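PDB 3TW0: cell wall surface anchor family protein from Streptococcus agalactiae serogroup V, which serves as the adhesive tip pilin of group B streptococcal pili and probably mediates attachment to host surfaces through its magnesium-binding von Willebrand factor A domain. Local coordinates for residues E70-K75 against T96-A100; H103-Y107 against I119-P125. The protein carries 2 engineered substitutions. One frame throughout, in Å; residues are numbered along the deposited sequence.

Contact 1 (E70-K75 against T96-A100)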
loop_
_atom_site.group_PDB
_atom_site.type_symbol
_atom_site.label_atom_id
_atom_site.label_comp_id
_atom_site.label_asym_id
_atom_site.label_seq_id
_atom_site.Cartn_x
_atom_site.Cartn_y
_atom_site.Cartn_z
ATOM N N GLU A 70 10.841 0.082 -14.084
ATOM C CA GLU A 70 9.698 0.759 -14.596
ATOM C C GLU A 70 8.410 0.195 -13.962
ATOM O O GLU A 70 8.243 -1.003 -13.842
ATOM C CB GLU A 70 9.638 0.533 -16.099
ATOM C CG GLU A 70 8.579 1.369 -16.803
ATOM C CD GLU A 70 8.620 1.205 -18.324
ATOM O OE1 GLU A 70 9.102 2.128 -19.019
ATOM O OE2 GLU A 70 8.165 0.151 -18.810
ATOM N N ALA A 71 7.488 1.077 -13.606
ATOM C CA ALA A 71 6.201 0.662 -13.074
ATOM C C ALA A 71 5.097 1.506 -13.705
ATOM O O ALA A 71 5.368 2.628 -14.195
ATOM C CB ALA A 71 6.197 0.823 -11.536
ATOM N N THR A 72 3.871 0.989 -13.651
ATOM C CA THR A 72 2.670 1.672 -14.168
ATOM C C THR A 72 1.568 1.679 -13.107
ATOM O O THR A 72 1.406 0.711 -12.369
ATOM C CB THR A 72 2.160 0.992 -15.456
ATOM O OG1 THR A 72 3.174 1.099 -16.464
ATOM C CG2 THR A 72 0.944 1.663 -15.970
ATOM N N VAL A 73 0.842 2.791 -13.016
ATOM C CA VAL A 73 -0.251 2.902 -12.087
ATOM C C VAL A 73 -1.410 3.510 -12.850
ATOM O O VAL A 73 -1.190 4.146 -13.893
ATOM C CB VAL A 73 0.111 3.782 -10.842
ATOM C CG1 VAL A 73 1.229 3.137 -9.987
ATOM C CG2 VAL A 73 0.517 5.194 -11.252
ATOM N N SER A 74 -2.627 3.321 -12.347
ATOM C CA SER A 74 -3.791 4.005 -12.896
ATOM C C SER A 74 -4.168 5.191 -12.042
ATOM O O SER A 74 -4.019 5.165 -10.796
ATOM C CB SER A 74 -5.001 3.076 -12.983
ATOM O OG SER A 74 -4.694 1.910 -13.705
ATOM N N LYS A 75 -4.695 6.225 -12.698
ATOM C CA LYS A 75 -5.150 7.420 -11.997
ATOM C C LYS A 75 -6.454 7.936 -12.591
ATOM O O LYS A 75 -6.933 7.440 -13.607
ATOM C CB LYS A 75 -4.094 8.518 -12.080
ATOM C CG LYS A 75 -2.878 8.283 -11.234
ATOM C CD LYS A 75 -3.160 8.516 -9.739
ATOM C CE LYS A 75 -2.025 7.928 -8.882
ATOM N NZ LYS A 75 -2.305 8.043 -7.394
ATOM N N THR A 96 -4.726 8.570 -17.797
ATOM C CA THR A 96 -5.368 7.755 -16.777
ATOM C C THR A 96 -4.528 6.565 -16.342
ATOM O O THR A 96 -4.999 5.711 -15.568
ATOM C CB THR A 96 -6.763 7.295 -17.232
ATOM O OG1 THR A 96 -6.642 6.552 -18.446
ATOM C CG2 THR A 96 -7.680 8.511 -17.451
ATOM N N THR A 97 -3.307 6.509 -16.880
ATOM C CA THR A 97 -2.234 5.657 -16.389
ATOM C C THR A 97 -0.970 6.494 -16.445
ATOM O O THR A 97 -0.890 7.478 -17.217
ATOM C CB THR A 97 -2.014 4.369 -17.241
ATOM O OG1 THR A 97 -1.691 4.723 -18.601
ATOM C CG2 THR A 97 -3.251 3.445 -17.205
ATOM N N PHE A 98 0.001 6.138 -15.598
ATOM C CA PHE A 98 1.321 6.765 -15.627
ATOM C C PHE A 98 2.346 5.664 -15.613
ATOM O O PHE A 98 2.152 4.643 -14.926
ATOM C CB PHE A 98 1.552 7.632 -14.404
ATOM C CG PHE A 98 0.790 8.917 -14.417
ATOM C CD1 PHE A 98 1.384 10.082 -14.892
ATOM C CD2 PHE A 98 -0.510 8.971 -13.931
ATOM C CE1 PHE A 98 0.683 11.283 -14.877
ATOM C CE2 PHE A 98 -1.216 10.156 -13.914
ATOM C CZ PHE A 98 -0.616 11.325 -14.395
ATOM N N THR A 99 3.447 5.876 -16.329
ATOM C CA THR A 99 4.484 4.865 -16.437
ATOM C C THR A 99 5.792 5.586 -16.216
ATOM O O THR A 99 6.018 6.637 -16.835
ATOM C CB THR A 99 4.409 4.156 -17.817
ATOM O OG1 THR A 99 3.179 3.422 -17.893
ATOM C CG2 THR A 99 5.571 3.203 -18.049
ATOM N N ALA A 100 6.621 5.089 -15.292
ATOM C CA ALA A 100 7.892 5.749 -14.970
ATOM C C ALA A 100 8.901 4.783 -14.391
ATOM O O ALA A 100 8.550 3.654 -14.014
ATOM C CB ALA A 100 7.693 6.891 -13.984
#
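Residues 70-74 and 97-100 run side by side as an antiparallel pair, their axes 4.6 Å apart at closest and at 165° to each other. Two hydrogen-bonded pairs carry the ladder. Ala71 N to Ala100 O is 2.8 Å and Ala100 N to Ala71 O is 3.0 Å; Val73 and Phe98 do the same at 3.0 Å (Val73 N to Phe98 O) and 2.9 Å (Phe98 N to Val73 O). Lys75 N to Thr96 O, 2.9 Å, adds a further rung beyond the Ser74-Thr97 pair. At the non-hydrogen-bonded pairs the chains draw closer, with Thr72 CA and Thr99 CA 4.3 Å apart, and the same carbonyls accept CA-H...O contacts such as Thr72 CA to Phe98 O at 3.1 Å.

Thr72, Ser74, Thr97 and Thr99 make one face hydroxyl-rich, and there Thr72 OG1 and Thr99 OG1 hydrogen-bond at 2.7 Å. The other carries Ala71, Val73, Phe98 and Ala100; Val73 CG2 packs on Phe98 CB at 4.1 Å, and Lys75 CG lies 3.7 Å from Phe98 CD2.

Trp91 meets the Phe98 ring edge-to-face. Tyr221 of helix 220-223 packs on Thr72 and Thr97, and its carbonyl accepts a hydrogen bond from Ser74 OG, while Lys75 NZ reaches Asp227 O. Strand 70-78 also pairs antiparallel with strands 84-85 and 271-276, in a sheet separate from the parallel core of the von Willebrand factor A domain.

Contact 2 (H103-Y107 against I119-P125); sequences HNYSY and ILKSRIP
Within the von Willebrand factor A domain, the loop 103-107 lies against the C-terminal turn of helix 114-122 and the chain leaving it. The nearest backbone approaches are Tyr105 CA to Arg123 CA, 4.7 Å, and Tyr107 CA to Leu120 CA, 5.4 Å. Residues 119-122 are helical, Arg123 has phi/psi -90/0 and its N bonds Leu120 O at 2.9 Å, and Ile124 and Pro125 then extend with psi of 110° and 155°. Opposite them, Tyr105 (-106/18) puts a kink between the more extended Asn104 and Ser106.

Two tyrosines are the bumps. Tyr107, chi1 t, projects toward the helix: its CB sits 3.7 Å from Leu120 CG, and the ring edge meets Ile119 CG2 at 3.7 Å from CE1. Tyr105, chi1 m, spreads its ring over the proline, giving a CH-pi contact in which Pro125 CB stands 3.6 Å from the ring centroid, 13° off the normal. Its CA also makes a CA-H...O contact of 3.3 Å with Arg123 O. Asn19, next to Asp18, a Mg(2+)-binding residue at the end of strand 11-18 that does not ligate the ion in this model, touches both Tyr105 and Pro125.

Between the tyrosines Arg123 reaches out, chi1 m and then nearly extended, to fill the hollow along the loop. Asn104 ND2 lies over one face of the guanidinium, 3.4 Å from Arg123 CZ. The CA-to-CB bond of Ser106 points away from the helix, and its OG hydrogen-bonds Phe66 O. Leu120 and Ile124 pack on Leu58 of strand 55-61. At the guanidinium edge, Arg123 NH1 donates to Ser106 O at 2.7 Å.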
loop_
_atom_site.group_PDB
_atom_site.type_symbol
_atom_site.label_atom_id
_atom_site.label_comp_id
_atom_site.label_asym_id
_atom_site.label_seq_id
_atom_site.Cartn_x
_atom_site.Cartn_y
_atom_site.Cartn_z
ATOM N N HIS A 103 12.834 5.360 -8.363
ATOM C CA HIS A 103 14.100 5.430 -7.656
ATOM C C HIS A 103 14.497 4.025 -7.173
ATOM O O HIS A 103 13.650 3.227 -6.788
ATOM C CB HIS A 103 13.940 6.280 -6.391
ATOM C CG HIS A 103 13.580 7.715 -6.636
ATOM N ND1 HIS A 103 14.374 8.573 -7.374
ATOM C CD2 HIS A 103 12.539 8.458 -6.189
ATOM C CE1 HIS A 103 13.831 9.776 -7.379
ATOM N NE2 HIS A 103 12.713 9.733 -6.675
ATOM N N ASN A 104 15.790 3.748 -7.154
ATOM C CA ASN A 104 16.305 2.499 -6.586
ATOM C C ASN A 104 16.652 2.756 -5.138
ATOM O O ASN A 104 17.786 3.109 -4.792
ATOM C CB ASN A 104 17.532 1.996 -7.332
ATOM C CG ASN A 104 17.950 0.606 -6.892
ATOM O OD1 ASN A 104 17.341 0.022 -5.996
ATOM N ND2 ASN A 104 18.942 0.038 -7.574
ATOM N N TYR A 105 15.644 2.583 -4.285
ATOM C CA TYR A 105 15.824 2.804 -2.871
ATOM C C TYR A 105 15.868 1.450 -2.144
ATOM O O TYR A 105 15.689 1.372 -0.920
ATOM C CB TYR A 105 14.695 3.699 -2.326
ATOM C CG TYR A 105 14.746 5.176 -2.736
ATOM C CD1 TYR A 105 15.948 5.812 -3.079
ATOM C CD2 TYR A 105 13.589 5.934 -2.729
ATOM C CE1 TYR A 105 15.963 7.179 -3.430
ATOM C CE2 TYR A 105 13.580 7.272 -3.078
ATOM C CZ TYR A 105 14.764 7.894 -3.413
ATOM O OH TYR A 105 14.719 9.227 -3.737
ATOM N N SER A 106 16.120 0.385 -2.904
ATOM C CA SER A 106 16.071 -0.964 -2.339
ATOM C C SER A 106 17.421 -1.704 -2.427
ATOM O O SER A 106 18.277 -1.392 -3.278
ATOM C CB SER A 106 14.949 -1.764 -2.994
ATOM O OG SER A 106 13.679 -1.191 -2.663
ATOM N N TYR A 107 17.602 -2.653 -1.506
ATOM C CA TYR A 107 18.636 -3.675 -1.620
ATOM C C TYR A 107 18.019 -5.048 -1.365
ATOM O O TYR A 107 17.752 -5.415 -0.225
ATOM C CB TYR A 107 19.815 -3.419 -0.687
ATOM C CG TYR A 107 21.065 -4.058 -1.209
ATOM C CD1 TYR A 107 21.940 -3.333 -2.024
ATOM C CD2 TYR A 107 21.357 -5.398 -0.951
ATOM C CE1 TYR A 107 23.068 -3.903 -2.540
ATOM C CE2 TYR A 107 22.503 -5.992 -1.484
ATOM C CZ TYR A 107 23.348 -5.217 -2.279
ATOM O OH TYR A 107 24.493 -5.746 -2.818
ATOM N N ILE A 119 26.197 0.043 0.232
ATOM C CA ILE A 119 25.306 0.335 -0.898
ATOM C C ILE A 119 23.867 0.467 -0.391
ATOM O O ILE A 119 23.179 1.443 -0.717
ATOM C CB ILE A 119 25.340 -0.754 -1.969
ATOM C CG1 ILE A 119 26.719 -0.815 -2.610
ATOM C CG2 ILE A 119 24.323 -0.463 -3.038
ATOM C CD1 ILE A 119 26.989 -2.133 -3.282
ATOM N N LEU A 120 23.431 -0.511 0.403
ATOM C CA LEU A 120 22.086 -0.466 1.029
ATOM C C LEU A 120 21.838 0.876 1.727
ATOM O O LEU A 120 20.884 1.595 1.403
ATOM C CB LEU A 120 21.912 -1.660 1.977
ATOM C CG LEU A 120 20.567 -1.946 2.625
ATOM C CD1 LEU A 120 20.498 -3.416 3.022
ATOM C CD2 LEU A 120 20.364 -1.024 3.803
ATOM N N LYS A 121 22.739 1.253 2.633
ATOM C CA LYS A 121 22.571 2.473 3.401
ATOM C C LYS A 121 22.586 3.748 2.519
ATOM O O LYS A 121 21.884 4.701 2.835
ATOM C CB LYS A 121 23.622 2.573 4.509
ATOM C CG LYS A 121 23.572 1.484 5.583
ATOM C CD LYS A 121 24.644 1.732 6.653
ATOM C CE LYS A 121 24.226 2.916 7.504
ATOM N NZ LYS A 121 25.285 3.438 8.455
ATOM N N SER A 122 23.356 3.746 1.423
ATOM C CA SER A 122 23.361 4.866 0.455
ATOM C C SER A 122 22.015 4.990 -0.282
ATOM O O SER A 122 21.652 6.055 -0.788
ATOM C CB SER A 122 24.495 4.713 -0.569
ATOM O OG SER A 122 24.148 3.808 -1.626
ATOM N N ARG A 123 21.271 3.896 -0.340
ATOM C CA ARG A 123 19.982 3.901 -1.017
ATOM C C ARG A 123 18.778 4.266 -0.115
ATOM O O ARG A 123 17.634 4.339 -0.597
ATOM C CB ARG A 123 19.768 2.556 -1.665
ATOM C CG ARG A 123 20.647 2.356 -2.881
ATOM C CD ARG A 123 20.260 1.097 -3.576
ATOM N NE ARG A 123 21.242 0.743 -4.584
ATOM C CZ ARG A 123 21.338 -0.454 -5.146
ATOM N NH1 ARG A 123 20.529 -1.432 -4.799
ATOM N NH2 ARG A 123 22.252 -0.670 -6.072
ATOM N N ILE A 124 19.041 4.524 1.166
ATOM C CA ILE A 124 17.997 4.905 2.108
ATOM C C ILE A 124 17.548 6.354 1.816
ATOM O O ILE A 124 18.295 7.285 2.059
ATOM C CB ILE A 124 18.508 4.785 3.577
ATOM C CG1 ILE A 124 18.751 3.329 3.985
ATOM C CG2 ILE A 124 17.542 5.421 4.573
ATOM C CD1 ILE A 124 19.561 3.221 5.271
ATOM N N PRO A 125 16.321 6.550 1.301
ATOM C CA PRO A 125 15.847 7.932 1.146
ATOM C C PRO A 125 15.542 8.611 2.502
ATOM O O PRO A 125 15.226 7.931 3.502
ATOM C CB PRO A 125 14.555 7.753 0.364
ATOM C CG PRO A 125 14.017 6.424 0.865
ATOM C CD PRO A 125 15.274 5.565 0.943
#

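How the contacts relate
Contacts 1 and 2 follow one another along the chain, the first closing at Ala100 just before the second opens at His103, and their centres lie about 22 Å apart with no direct touch. Contact 1 belongs to the antiparallel sheet built around strand 70-78, whereas contact 2 packs helix 114-122 and a loop beside strand 55-61, an outermost strand of the parallel sheet. Strand 97-101 thus leads from one sheet to the flank of the other. Neither contact reaches the bound magnesium ion: the side chain of Lys75 is about 11 Å and that of Pro125 about 13 Å from it, so both lie in the outer surroundings of the site.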